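Local coordinates for mandelate racemase / muconate lactonizing enzyme family protein (Agrobacterium tumefaciens, PDB 4DXK) that probably acts as a lyase or racemase of the mandelate racemase subgroup of the enolase superfamily, at residues 8-13 against 36-41; 59-64 against 297-302; 191-196 against 227-232; 342-347 against 366-371. All blocks are in the same frame, centred on the assembly; numbering follows the deposited sequence. Where two conformers were deposited one is given.

Contact 1 of 4, residues 8-13 against 36-41; sequences TVRVAE and FGAETV
Arg10 leaves strand 3-11 facing helix 38-53, and its CD rests on the methyl of Ala38, with CD to CB at 3.9 Å. Past that point the arginine chain turns at its third torsion (chi3 -69°), which carries the guanidinium round to the neighbouring Glu39. There the contact is one of a flat group with an alkyl chain. CG of Glu39 lies over the centre of one guanidinium face, 3.8 Å from Arg10 NH1, and the two side chains cross nearly at right angles. Strand and helix both belong to the N-terminal capping domain of the enolase superfamily, in which an antiparallel sheet packs against a helical bundle; Gly37 is the N-cap of the helix, whose first turn carries Ala38 and Glu39.

Electrostatics add little that is directional. Arg10 NH1 and Glu39 OE2 are 4.1 Å apart, the oxygen stands well out of the guanidinium plane, and carboxylate and guanidinium planes are inclined by 69°, a geometry of attracting charges without an N-H aimed at the acid. The salt bridge of Arg10 is made instead by NE with Glu42, one turn further along the same helix, and Glu42 also receives Thr8 through a hydrogen bond. From the second subunit, Glu47 takes hydrogen bonds with the backbone N of Glu39 and with Thr40 OG1.

Contact 2 of 4, residues 59-64 against 297-302; sequences LQIDLL and GLSEAR
Ser299 and Ile61 meet where the N-terminal domain leans on helix 297-310 of the barrel domain: Ser299 OG lies 3.3 Å from the Ile61 CG2 methyl. This hydroxyl has polar company as well. It accepts a hydrogen bond from a bridging water at 2.8 Å, and helix 79-99 supplies Asp88 and Trp92 as further partners.

One turn on, Arg302 extends from CG to NE and reaches the same water, which accepts from NE at 2.9 Å and donates to Asp62 OD1 at 2.6 Å. The guanidinium and the Asp62 carboxylate are almost coplanar, 13° apart, with OD1 in plane at the guanidinium edge. Their salt bridge is long, 3.6 Å from Arg302 NH2 to Asp62 OD2. Both groups have other partners: Asp62 OD1 pairs with Lys303, while in the third subunit Asn335 binds Asp62 OD2 and the Leu107 carbonyl binds Arg302 NH2.

A water thus links all three polar side chains, joining the two domains where the direct ion pair is stretched. With Lys303 and Arg302 both beside it, Asp62 is probably held as the carboxylate.

Contact 3 of 4, residues 191-196 against 227-232; sequences PDLKSA and MQIAKA
The amide of Gln228 is the flat group of this contact, and Leu193 CD2 comes to its nitrogen end, 4.1 Å from Gln228 NE2. The methyl sits about 45° out of the amide plane, displaced to the side rather than lying over the group, and the contact is van der Waals. The Gln228 chain is fully extended, with CG anti to the backbone N (chi1 180°), and this stretch is what brings the amide from its own helix to the flank of the leucine.

Helices 190-207 and 223-232 are successive outer helices of the enolase-type barrel. Each follows a parallel strand in the beta-alpha repeat: strand 212-216, which ends in the sodium ligand Glu216, runs between them, and strand 240-242, ending in the ligand Glu242, comes after the second. Segments 191-196 and 227-232 run in the same general direction, with a crossing angle of -46° and axes 11.1 Å apart at closest approach.

Across that separation Leu193 does the bridging. It is directed toward the second helix and meets three residues spaced along one side of it, Gln228, Ile229 and Ala232. Ile229 presents CG1 to Leu193 CD1 at 4.3 Å, a looser touch. Phe176, in the loop after strand 170-173, packs on both Leu193 and Ile229, adding an aromatic side chain to the cluster. The methyl of Ala232 is straddled by the leucine fork, its CB being 3.8 Å from Leu193 CD2 and 4.0 Å from Leu193 CD1.

Contact 4 of 4, residues 342-347 against 366-371; sequences QESVRA and GMITVP
Gln342 and Ile368 have the nearest CA atoms of the two segments, 7.4 Å apart, and no hydrogen bond joins the segments. Strand 115-118 lies between them in the sheet, parallel to the short, weakly bonded strand 342-343 and antiparallel to 367-369; it bonds Gln342 through Arg116 and Ile368 through Ile115. The chain order is consistent with 342-343 being the last strand of the enolase-type barrel, closing on 115-118 as the first. The two strands flanking 115-118 seem to come nearer than across a flat sheet, consistent with a sheet curled toward the face where their side chains meet.

On this face Ile368 does the packing, through both branches. Its CG2 touches Gln342 CB at 3.8 Å and CG at 4.1 Å, while the CG1 branch, anti to the backbone N (chi1 -172°), carries CD1 to Ser344 CB at 4.0 Å. Thus the isoleucine meets the first and third residues of segment 342-347, whereas Glu343 between them points away, and its OE1 is hydrogen-bonded to N of the succinimide residue at position 319. The hydroxyl of Ser344 is engaged by Thr117 of the intervening strand 115-118.

Only the aliphatic base of Gln342 faces Ile368. A bend at its second torsion (chi2 57°) leads the amide elsewhere: OE1 meets Ser333 on helix 323-335, and NE2 folds back on its own strand. Gln342 NE2 donates to Glu343 O at 3.0 Å, nearly straight at 166°, in the carbonyl plane and on a lone pair.

How the contacts relate
From the N terminus, contact 1 closes first, a short loop of antiparallel strands within the capping domain that brings strand 3-11 to helix 38-53. The next helix, 61-68, opens contact 2, which spans more than 230 residues before meeting helix 297-310 and so ties the capping domain to the barrel. Contact 3 lies entirely within that span, joining two consecutive barrel helices on the opposite side of the chain's centre, with its centre 42 Å from that of contact 2. Contact 4 follows contact 2 in series and brings together strands 342-343 and 367-369, which lie to either side of strand 115-118. No contacts cross along the chain, and none touches another; contacts 2 and 4 come nearest, about 9 Å between nearest atoms.

Contact 1 of 4, residues 8-13 against 36-41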
loop_
_atom_site.group_PDB
_atom_site.type_symbol
_atom_site.label_atom_id
_atom_site.label_comp_id
_atom_site.label_asym_id
_atom_site.label_seq_id
_atom_site.Cartn_x
_atom_site.Cartn_y
_atom_site.Cartn_z
ATOM N N THR A 8 44.987 -11.203 19.795
ATOM C CA THR A 8 43.749 -11.638 20.418
ATOM C C THR A 8 44.051 -12.247 21.777
ATOM O O THR A 8 45.090 -12.889 21.963
ATOM C CB THR A 8 43.001 -12.646 19.549
ATOM O OG1 THR A 8 43.909 -13.669 19.120
ATOM C CG2 THR A 8 42.397 -11.956 18.328
ATOM N N VAL A 9 43.138 -12.047 22.724
ATOM C CA VAL A 9 43.300 -12.524 24.091
ATOM C C VAL A 9 42.020 -13.218 24.520
ATOM O O VAL A 9 40.918 -12.690 24.316
ATOM C CB VAL A 9 43.581 -11.357 25.061
ATOM C CG1 VAL A 9 43.808 -11.870 26.478
ATOM C CG2 VAL A 9 44.777 -10.548 24.597
ATOM N N ARG A 10 42.177 -14.398 25.112
ATOM C CA ARG A 10 41.070 -15.131 25.709
ATOM C C ARG A 10 41.448 -15.549 27.121
ATOM O O ARG A 10 42.635 -15.661 27.452
ATOM C CB ARG A 10 40.705 -16.374 24.888
ATOM C CG ARG A 10 40.086 -16.041 23.539
ATOM C CD ARG A 10 39.586 -17.270 22.785
ATOM N NE ARG A 10 40.676 -18.127 22.323
ATOM C CZ ARG A 10 40.997 -19.294 22.868
ATOM N NH1 ARG A 10 40.311 -19.760 23.905
ATOM N NH2 ARG A 10 42.007 -19.998 22.376
ATOM N N VAL A 11 40.436 -15.786 27.950
ATOM C CA VAL A 11 40.651 -16.312 29.295
ATOM C C VAL A 11 39.757 -17.523 29.540
ATOM O O VAL A 11 38.564 -17.511 29.224
ATOM C CB VAL A 11 40.441 -15.237 30.388
ATOM C CG1 VAL A 11 41.469 -14.129 30.244
ATOM C CG2 VAL A 11 39.031 -14.666 30.340
ATOM N N ALA A 12 40.337 -18.579 30.101
ATOM C CA ALA A 12 39.619 -19.840 30.248
ATOM C C ALA A 12 38.442 -19.717 31.205
ATOM O O ALA A 12 37.475 -20.475 31.111
ATOM C CB ALA A 12 40.567 -20.941 30.711
ATOM N N GLU A 13 38.527 -18.752 32.114
ATOM C CA GLU A 13 37.492 -18.561 33.123
ATOM C C GLU A 13 36.233 -17.909 32.552
ATOM O O GLU A 13 35.153 -18.002 33.142
ATOM C CB GLU A 13 38.038 -17.729 34.284
ATOM C CG GLU A 13 39.069 -18.454 35.155
ATOM C CD GLU A 13 40.480 -18.488 34.565
ATOM O OE1 GLU A 13 40.751 -17.795 33.562
ATOM O OE2 GLU A 13 41.332 -19.218 35.119
ATOM N N PHE A 36 30.688 -14.260 22.562
ATOM C CA PHE A 36 30.173 -15.487 21.919
ATOM C C PHE A 36 31.088 -15.985 20.815
ATOM O O PHE A 36 31.553 -15.215 19.969
ATOM C CB PHE A 36 28.743 -15.376 21.378
ATOM C CG PHE A 36 27.679 -15.312 22.436
ATOM C CD1 PHE A 36 27.641 -16.225 23.488
ATOM C CD2 PHE A 36 26.680 -14.344 22.357
ATOM C CE1 PHE A 36 26.637 -16.155 24.450
ATOM C CE2 PHE A 36 25.669 -14.279 23.309
ATOM C CZ PHE A 36 25.649 -15.180 24.357
ATOM N N GLY A 37 31.335 -17.291 20.826
ATOM C CA GLY A 37 32.138 -17.926 19.800
ATOM C C GLY A 37 33.535 -17.350 19.750
ATOM O O GLY A 37 34.068 -17.094 18.668
ATOM N N ALA A 38 34.141 -17.175 20.919
ATOM C CA ALA A 38 35.429 -16.503 21.019
ATOM C C ALA A 38 36.527 -17.178 20.200
ATOM O O ALA A 38 37.334 -16.497 19.580
ATOM C CB ALA A 38 35.846 -16.382 22.474
ATOM N N GLU A 39 36.577 -18.508 20.191
ATOM C CA GLU A 39 37.601 -19.177 19.385
ATOM C C GLU A 39 37.392 -18.954 17.887
ATOM O O GLU A 39 38.347 -18.719 17.136
ATOM C CB GLU A 39 37.646 -20.676 19.672
ATOM C CG GLU A 39 38.038 -21.038 21.091
ATOM C CD GLU A 39 37.951 -22.536 21.346
ATOM O OE1 GLU A 39 37.574 -23.281 20.414
ATOM O OE2 GLU A 39 38.248 -22.961 22.479
ATOM N N THR A 40 36.139 -19.044 17.459
ATOM C CA THR A 40 35.798 -18.847 16.059
ATOM C C THR A 40 36.141 -17.428 15.604
ATOM O O THR A 40 36.760 -17.225 14.552
ATOM C CB THR A 40 34.319 -19.159 15.818
ATOM O OG1 THR A 40 34.099 -20.542 16.113
ATOM C CG2 THR A 40 33.927 -18.893 14.374
ATOM N N VAL A 41 35.730 -16.440 16.386
ATOM C CA VAL A 41 36.013 -15.055 16.050
ATOM C C VAL A 41 37.520 -14.798 16.048
ATOM O O VAL A 41 38.041 -14.118 15.170
ATOM C CB VAL A 41 35.292 -14.090 17.000
ATOM C CG1 VAL A 41 35.636 -12.661 16.657
ATOM C CG2 VAL A 41 33.787 -14.307 16.917
#

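Contact 2 of 4, residues 59-64 against 297-302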
loop_
_atom_site.group_PDB
_atom_site.type_symbol
_atom_site.label_atom_id
_atom_site.label_comp_id
_atom_site.label_asym_id
_atom_site.label_seq_id
_atom_site.Cartn_x
_atom_site.Cartn_y
_atom_site.Cartn_z
ATOM N N LEU A 59 43.491 5.403 11.579
ATOM C CA LEU A 59 42.610 6.564 11.701
ATOM C C LEU A 59 41.559 6.653 10.591
ATOM O O LEU A 59 40.615 7.441 10.701
ATOM C CB LEU A 59 43.412 7.869 11.753
ATOM C CG LEU A 59 44.369 8.059 12.928
ATOM C CD1 LEU A 59 45.022 9.441 12.870
ATOM C CD2 LEU A 59 43.643 7.855 14.239
ATOM N N GLN A 60 41.723 5.886 9.514
ATOM C CA GLN A 60 40.706 5.857 8.454
ATOM C C GLN A 60 39.599 4.894 8.856
ATOM O O GLN A 60 39.448 3.818 8.275
ATOM C CB GLN A 60 41.334 5.445 7.126
ATOM C CG GLN A 60 42.401 6.420 6.623
ATOM C CD GLN A 60 43.008 5.976 5.322
ATOM O OE1 GLN A 60 43.781 5.022 5.283
ATOM N NE2 GLN A 60 42.644 6.642 4.235
ATOM N N ILE A 61 38.847 5.261 9.891
ATOM C CA ILE A 61 37.933 4.325 10.543
ATOM C C ILE A 61 36.780 3.898 9.640
ATOM O O ILE A 61 36.510 2.708 9.481
ATOM C CB ILE A 61 37.410 4.874 11.890
ATOM C CG1 ILE A 61 38.581 5.126 12.845
ATOM C CG2 ILE A 61 36.404 3.908 12.520
ATOM C CD1 ILE A 61 38.157 5.561 14.247
ATOM N N ASP A 62 36.104 4.869 9.037
ATOM C CA ASP A 62 34.999 4.557 8.135
ATOM C C ASP A 62 35.471 3.700 6.965
ATOM O O ASP A 62 34.773 2.771 6.543
ATOM C CB ASP A 62 34.345 5.838 7.619
ATOM C CG ASP A 62 33.430 6.469 8.645
ATOM O OD1 ASP A 62 32.658 5.737 9.305
ATOM O OD2 ASP A 62 33.480 7.704 8.802
ATOM N N LEU A 63 36.662 3.987 6.451
ATOM C CA LEU A 63 37.199 3.219 5.334
ATOM C C LEU A 63 37.516 1.774 5.739
ATOM O O LEU A 63 37.185 0.827 5.019
ATOM C CB LEU A 63 38.454 3.890 4.775
ATOM C CG LEU A 63 39.116 3.184 3.592
ATOM C CD1 LEU A 63 38.172 3.133 2.398
ATOM C CD2 LEU A 63 40.433 3.858 3.232
ATOM N N LEU A 64 38.148 1.596 6.894
ATOM C CA LEU A 64 38.461 0.253 7.376
ATOM C C LEU A 64 37.190 -0.547 7.645
ATOM O O LEU A 64 37.152 -1.747 7.359
ATOM C CB LEU A 64 39.359 0.306 8.617
ATOM C CG LEU A 64 40.836 0.562 8.302
ATOM C CD1 LEU A 64 41.618 1.005 9.541
ATOM C CD2 LEU A 64 41.483 -0.684 7.688
ATOM N N GLY A 297 30.288 -2.484 15.221
ATOM C CA GLY A 297 31.147 -1.592 15.982
ATOM C C GLY A 297 30.487 -0.279 16.334
ATOM O O GLY A 297 29.305 -0.046 16.047
ATOM N N LEU A 298 31.265 0.598 16.951
ATOM C CA LEU A 298 30.811 1.959 17.183
ATOM C C LEU A 298 30.504 2.649 15.858
ATOM O O LEU A 298 29.633 3.512 15.797
ATOM C CB LEU A 298 31.863 2.757 17.958
ATOM C CG LEU A 298 31.923 2.472 19.456
ATOM C CD1 LEU A 298 33.224 2.982 20.069
ATOM C CD2 LEU A 298 30.731 3.077 20.178
ATOM N N SER A 299 31.211 2.278 14.793
ATOM C CA SER A 299 30.990 2.890 13.483
ATOM C C SER A 299 29.566 2.659 12.969
ATOM O O SER A 299 28.883 3.610 12.578
ATOM C CB SER A 299 32.033 2.414 12.472
ATOM O OG SER A 299 33.308 2.934 12.845
ATOM N N GLU A 300 29.091 1.416 12.967
ATOM C CA GLU A 300 27.700 1.196 12.573
ATOM C C GLU A 300 26.749 1.708 13.639
ATOM O O GLU A 300 25.730 2.319 13.301
ATOM C CB GLU A 300 27.402 -0.276 12.251
ATOM C CG GLU A 300 28.016 -0.732 10.936
ATOM C CD GLU A 300 27.527 0.078 9.735
ATOM O OE1 GLU A 300 26.301 0.226 9.548
ATOM O OE2 GLU A 300 28.378 0.551 8.951
ATOM N N ALA A 301 27.066 1.494 14.917
ATOM C CA ALA A 301 26.154 1.853 15.995
ATOM C C ALA A 301 25.829 3.335 16.021
ATOM O O ALA A 301 24.680 3.718 16.252
ATOM C CB ALA A 301 26.699 1.402 17.329
ATOM N N ARG A 302 26.830 4.186 15.800
ATOM C CA ARG A 302 26.589 5.618 15.872
ATOM C C ARG A 302 25.636 6.055 14.758
ATOM O O ARG A 302 24.839 6.984 14.922
ATOM C CB ARG A 302 27.914 6.417 15.852
ATOM C CG ARG A 302 28.634 6.488 14.518
ATOM C CD ARG A 302 30.092 6.873 14.722
ATOM N NE ARG A 302 30.849 7.073 13.497
ATOM C CZ ARG A 302 31.334 8.246 13.107
ATOM N NH1 ARG A 302 31.096 9.348 13.814
ATOM N NH2 ARG A 302 32.049 8.321 11.994
HETATM O O HOH W 1 32.650 5.460 11.864
#

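Contact 3 of 4, residues 191-196 against 227-232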
loop_
_atom_site.group_PDB
_atom_site.type_symbol
_atom_site.label_atom_id
_atom_site.label_comp_id
_atom_site.label_asym_id
_atom_site.label_seq_id
_atom_site.Cartn_x
_atom_site.Cartn_y
_atom_site.Cartn_z
ATOM N N PRO A 191 -2.105 -22.203 31.964
ATOM C CA PRO A 191 -1.499 -22.277 33.303
ATOM C C PRO A 191 -0.021 -21.860 33.316
ATOM O O PRO A 191 0.397 -21.189 34.261
ATOM C CB PRO A 191 -1.642 -23.756 33.673
ATOM C CG PRO A 191 -2.854 -24.203 32.928
ATOM C CD PRO A 191 -2.771 -23.474 31.609
ATOM N N ASP A 192 0.754 -22.224 32.298
ATOM C CA ASP A 192 2.154 -21.803 32.261
ATOM C C ASP A 192 2.289 -20.297 32.037
ATOM O O ASP A 192 3.213 -19.658 32.557
ATOM C CB ASP A 192 2.924 -22.570 31.191
ATOM C CG ASP A 192 3.225 -23.997 31.597
ATOM O OD1 ASP A 192 3.044 -24.340 32.786
ATOM O OD2 ASP A 192 3.650 -24.776 30.722
ATOM N N LEU A 193 1.379 -19.729 31.253
ATOM C CA LEU A 193 1.341 -18.284 31.063
ATOM C C LEU A 193 1.040 -17.593 32.400
ATOM O O LEU A 193 1.737 -16.652 32.794
ATOM C CB LEU A 193 0.315 -17.929 29.980
ATOM C CG LEU A 193 -0.031 -16.461 29.731
ATOM C CD1 LEU A 193 1.216 -15.618 29.589
ATOM C CD2 LEU A 193 -0.888 -16.337 28.475
ATOM N N LYS A 194 0.029 -18.077 33.115
ATOM C CA LYS A 194 -0.311 -17.517 34.425
ATOM C C LYS A 194 0.870 -17.572 35.400
ATOM O O LYS A 194 1.125 -16.616 36.130
ATOM C CB LYS A 194 -1.534 -18.230 35.003
ATOM C CG LYS A 194 -2.035 -17.667 36.319
ATOM C CD LYS A 194 -3.449 -18.146 36.614
ATOM C CE LYS A 194 -3.528 -19.661 36.697
ATOM N NZ LYS A 194 -3.476 -20.143 38.109
ATOM N N SER A 195 1.596 -18.685 35.401
ATOM C CA SER A 195 2.761 -18.815 36.270
ATOM C C SER A 195 3.844 -17.803 35.916
ATOM O O SER A 195 4.466 -17.218 36.806
ATOM C CB SER A 195 3.325 -20.229 36.198
ATOM O OG SER A 195 2.381 -21.162 36.687
ATOM N N ALA A 196 4.066 -17.593 34.622
ATOM C CA ALA A 196 5.088 -16.652 34.174
ATOM C C ALA A 196 4.714 -15.187 34.445
ATOM O O ALA A 196 5.588 -14.317 34.469
ATOM C CB ALA A 196 5.390 -16.872 32.707
ATOM N N MET A 227 2.175 -13.088 20.431
ATOM C CA MET A 227 1.062 -12.141 20.526
ATOM C C MET A 227 0.147 -12.463 21.709
ATOM O O MET A 227 -0.351 -11.557 22.376
ATOM C CB MET A 227 0.270 -12.070 19.211
ATOM C CG MET A 227 1.030 -11.409 18.069
ATOM S SD MET A 227 0.040 -11.063 16.601
ATOM C CE MET A 227 -0.387 -12.729 16.057
ATOM N N GLN A 228 -0.061 -13.749 21.977
ATOM C CA GLN A 228 -0.865 -14.175 23.118
ATOM C C GLN A 228 -0.253 -13.676 24.430
ATOM O O GLN A 228 -0.950 -13.141 25.299
ATOM C CB GLN A 228 -0.934 -15.701 23.112
ATOM C CG GLN A 228 -1.735 -16.316 24.239
ATOM C CD GLN A 228 -1.660 -17.828 24.217
ATOM O OE1 GLN A 228 -1.085 -18.421 23.306
ATOM N NE2 GLN A 228 -2.249 -18.462 25.221
ATOM N N ILE A 229 1.056 -13.855 24.566
ATOM C CA ILE A 229 1.780 -13.393 25.746
ATOM C C ILE A 229 1.740 -11.869 25.867
ATOM O O ILE A 229 1.515 -11.327 26.959
ATOM C CB ILE A 229 3.244 -13.901 25.735
ATOM C CG1 ILE A 229 3.290 -15.426 25.866
ATOM C CG2 ILE A 229 4.068 -13.212 26.821
ATOM C CD1 ILE A 229 4.640 -16.027 25.523
ATOM N N ALA A 230 1.950 -11.182 24.745
ATOM C CA ALA A 230 1.940 -9.721 24.732
ATOM C C ALA A 230 0.618 -9.197 25.286
ATOM O O ALA A 230 0.605 -8.313 26.146
ATOM C CB ALA A 230 2.171 -9.191 23.328
ATOM N N LYS A 231 -0.491 -9.729 24.784
ATOM C CA LYS A 231 -1.808 -9.298 25.257
ATOM C C LYS A 231 -1.977 -9.557 26.751
ATOM O O LYS A 231 -2.495 -8.706 27.490
ATOM C CB LYS A 231 -2.924 -9.987 24.472
ATOM C CG LYS A 231 -2.961 -9.592 23.008
ATOM C CD LYS A 231 -4.249 -10.027 22.324
ATOM C CE LYS A 231 -4.403 -11.532 22.317
ATOM N NZ LYS A 231 -5.757 -11.952 21.830
ATOM N N ALA A 232 -1.512 -10.715 27.206
ATOM C CA ALA A 232 -1.642 -11.085 28.612
ATOM C C ALA A 232 -0.836 -10.172 29.539
ATOM O O ALA A 232 -1.125 -10.087 30.737
ATOM C CB ALA A 232 -1.229 -12.539 28.814
#

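Contact 4 of 4, residues 342-347 against 366-371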
loop_
_atom_site.group_PDB
_atom_site.type_symbol
_atom_site.label_atom_id
_atom_site.label_comp_id
_atom_site.label_asym_id
_atom_site.label_seq_id
_atom_site.Cartn_x
_atom_site.Cartn_y
_atom_site.Cartn_z
ATOM N N GLN A 342 21.321 3.019 29.593
ATOM C CA GLN A 342 22.476 2.150 29.372
ATOM C C GLN A 342 22.446 0.992 30.351
ATOM O O GLN A 342 22.734 1.174 31.536
ATOM C CB GLN A 342 23.799 2.909 29.517
ATOM C CG GLN A 342 25.013 1.991 29.365
ATOM C CD GLN A 342 24.991 1.259 28.037
ATOM O OE1 GLN A 342 24.986 1.886 26.974
ATOM N NE2 GLN A 342 24.948 -0.078 28.086
ATOM N N GLU A 343 22.082 -0.190 29.856
ATOM C CA GLU A 343 22.090 -1.424 30.631
ATOM C C GLU A 343 23.434 -1.668 31.312
ATOM O O GLU A 343 24.486 -1.397 30.720
ATOM C CB GLU A 343 21.815 -2.599 29.693
ATOM C CG GLU A 343 21.637 -3.911 30.415
ATOM C CD GLU A 343 21.422 -5.074 29.483
ATOM O OE1 GLU A 343 22.000 -5.086 28.375
ATOM O OE2 GLU A 343 20.666 -5.987 29.861
ATOM N N SER A 344 23.408 -2.189 32.532
ATOM C CA SER A 344 24.655 -2.584 33.165
ATOM C C SER A 344 24.445 -3.746 34.115
ATOM O O SER A 344 23.313 -4.100 34.434
ATOM C CB SER A 344 25.306 -1.401 33.889
ATOM O OG SER A 344 24.541 -0.993 35.011
ATOM N N VAL A 345 25.556 -4.333 34.545
ATOM C CA VAL A 345 25.578 -5.453 35.473
ATOM C C VAL A 345 25.386 -4.949 36.898
ATOM O O VAL A 345 26.013 -3.968 37.305
ATOM C CB VAL A 345 26.937 -6.184 35.396
ATOM C CG1 VAL A 345 27.068 -7.226 36.503
ATOM C CG2 VAL A 345 27.148 -6.808 34.016
ATOM N N ARG A 346 24.517 -5.601 37.656
ATOM C CA ARG A 346 24.375 -5.254 39.061
ATOM C C ARG A 346 25.696 -5.494 39.792
ATOM O O ARG A 346 26.260 -6.585 39.725
ATOM C CB ARG A 346 23.230 -6.037 39.701
ATOM C CG ARG A 346 23.150 -7.488 39.280
ATOM C CD ARG A 346 21.856 -8.127 39.762
ATOM N NE ARG A 346 21.889 -9.578 39.617
ATOM C CZ ARG A 346 22.327 -10.411 40.557
ATOM N NH1 ARG A 346 22.326 -11.720 40.339
ATOM N NH2 ARG A 346 22.767 -9.938 41.716
ATOM N N ALA A 347 26.195 -4.450 40.451
ATOM C CA ALA A 347 27.455 -4.499 41.195
ATOM C C ALA A 347 28.632 -5.045 40.380
ATOM O O ALA A 347 29.389 -5.886 40.865
ATOM C CB ALA A 347 27.279 -5.296 42.490
ATOM N N GLY A 366 21.903 5.171 40.386
ATOM C CA GLY A 366 21.211 4.687 39.209
ATOM C C GLY A 366 21.625 5.321 37.892
ATOM O O GLY A 366 20.940 5.144 36.881
ATOM N N MET A 367 22.738 6.053 37.899
ATOM C CA MET A 367 23.266 6.677 36.688
ATOM C C MET A 367 24.671 6.172 36.428
ATOM O O MET A 367 25.457 6.022 37.358
ATOM C CB MET A 367 23.318 8.196 36.845
ATOM C CG MET A 367 22.045 8.812 37.389
ATOM S SD MET A 367 20.686 8.735 36.219
ATOM C CE MET A 367 21.172 9.975 35.026
ATOM N N ILE A 368 24.994 5.929 35.164
ATOM C CA ILE A 368 26.313 5.424 34.792
ATOM C C ILE A 368 27.067 6.452 33.953
ATOM O O ILE A 368 26.464 7.203 33.171
ATOM C CB ILE A 368 26.193 4.055 34.065
ATOM C CG1 ILE A 368 27.563 3.406 33.843
ATOM C CG2 ILE A 368 25.434 4.194 32.746
ATOM C CD1 ILE A 368 27.469 1.941 33.430
ATOM N N THR A 369 28.381 6.509 34.140
ATOM C CA THR A 369 29.232 7.358 33.315
ATOM C C THR A 369 30.525 6.636 32.954
ATOM O O THR A 369 30.814 5.567 33.494
ATOM C CB THR A 369 29.521 8.705 33.999
ATOM O OG1 THR A 369 30.082 9.612 33.041
ATOM C CG2 THR A 369 30.476 8.532 35.172
ATOM N N VAL A 370 31.295 7.208 32.033
ATOM C CA VAL A 370 32.534 6.584 31.583
ATOM C C VAL A 370 33.676 6.763 32.585
ATOM O O VAL A 370 33.685 7.716 33.368
ATOM C CB VAL A 370 32.980 7.142 30.214
ATOM C CG1 VAL A 370 31.951 6.795 29.144
ATOM C CG2 VAL A 370 33.195 8.653 30.280
ATOM N N PRO A 371 34.655 5.839 32.579
ATOM C CA PRO A 371 35.884 6.133 33.315
ATOM C C PRO A 371 36.599 7.289 32.623
ATOM O O PRO A 371 36.419 7.498 31.425
ATOM C CB PRO A 371 36.698 4.844 33.178
ATOM C CG PRO A 371 36.215 4.218 31.926
ATOM C CD PRO A 371 34.759 4.601 31.787
#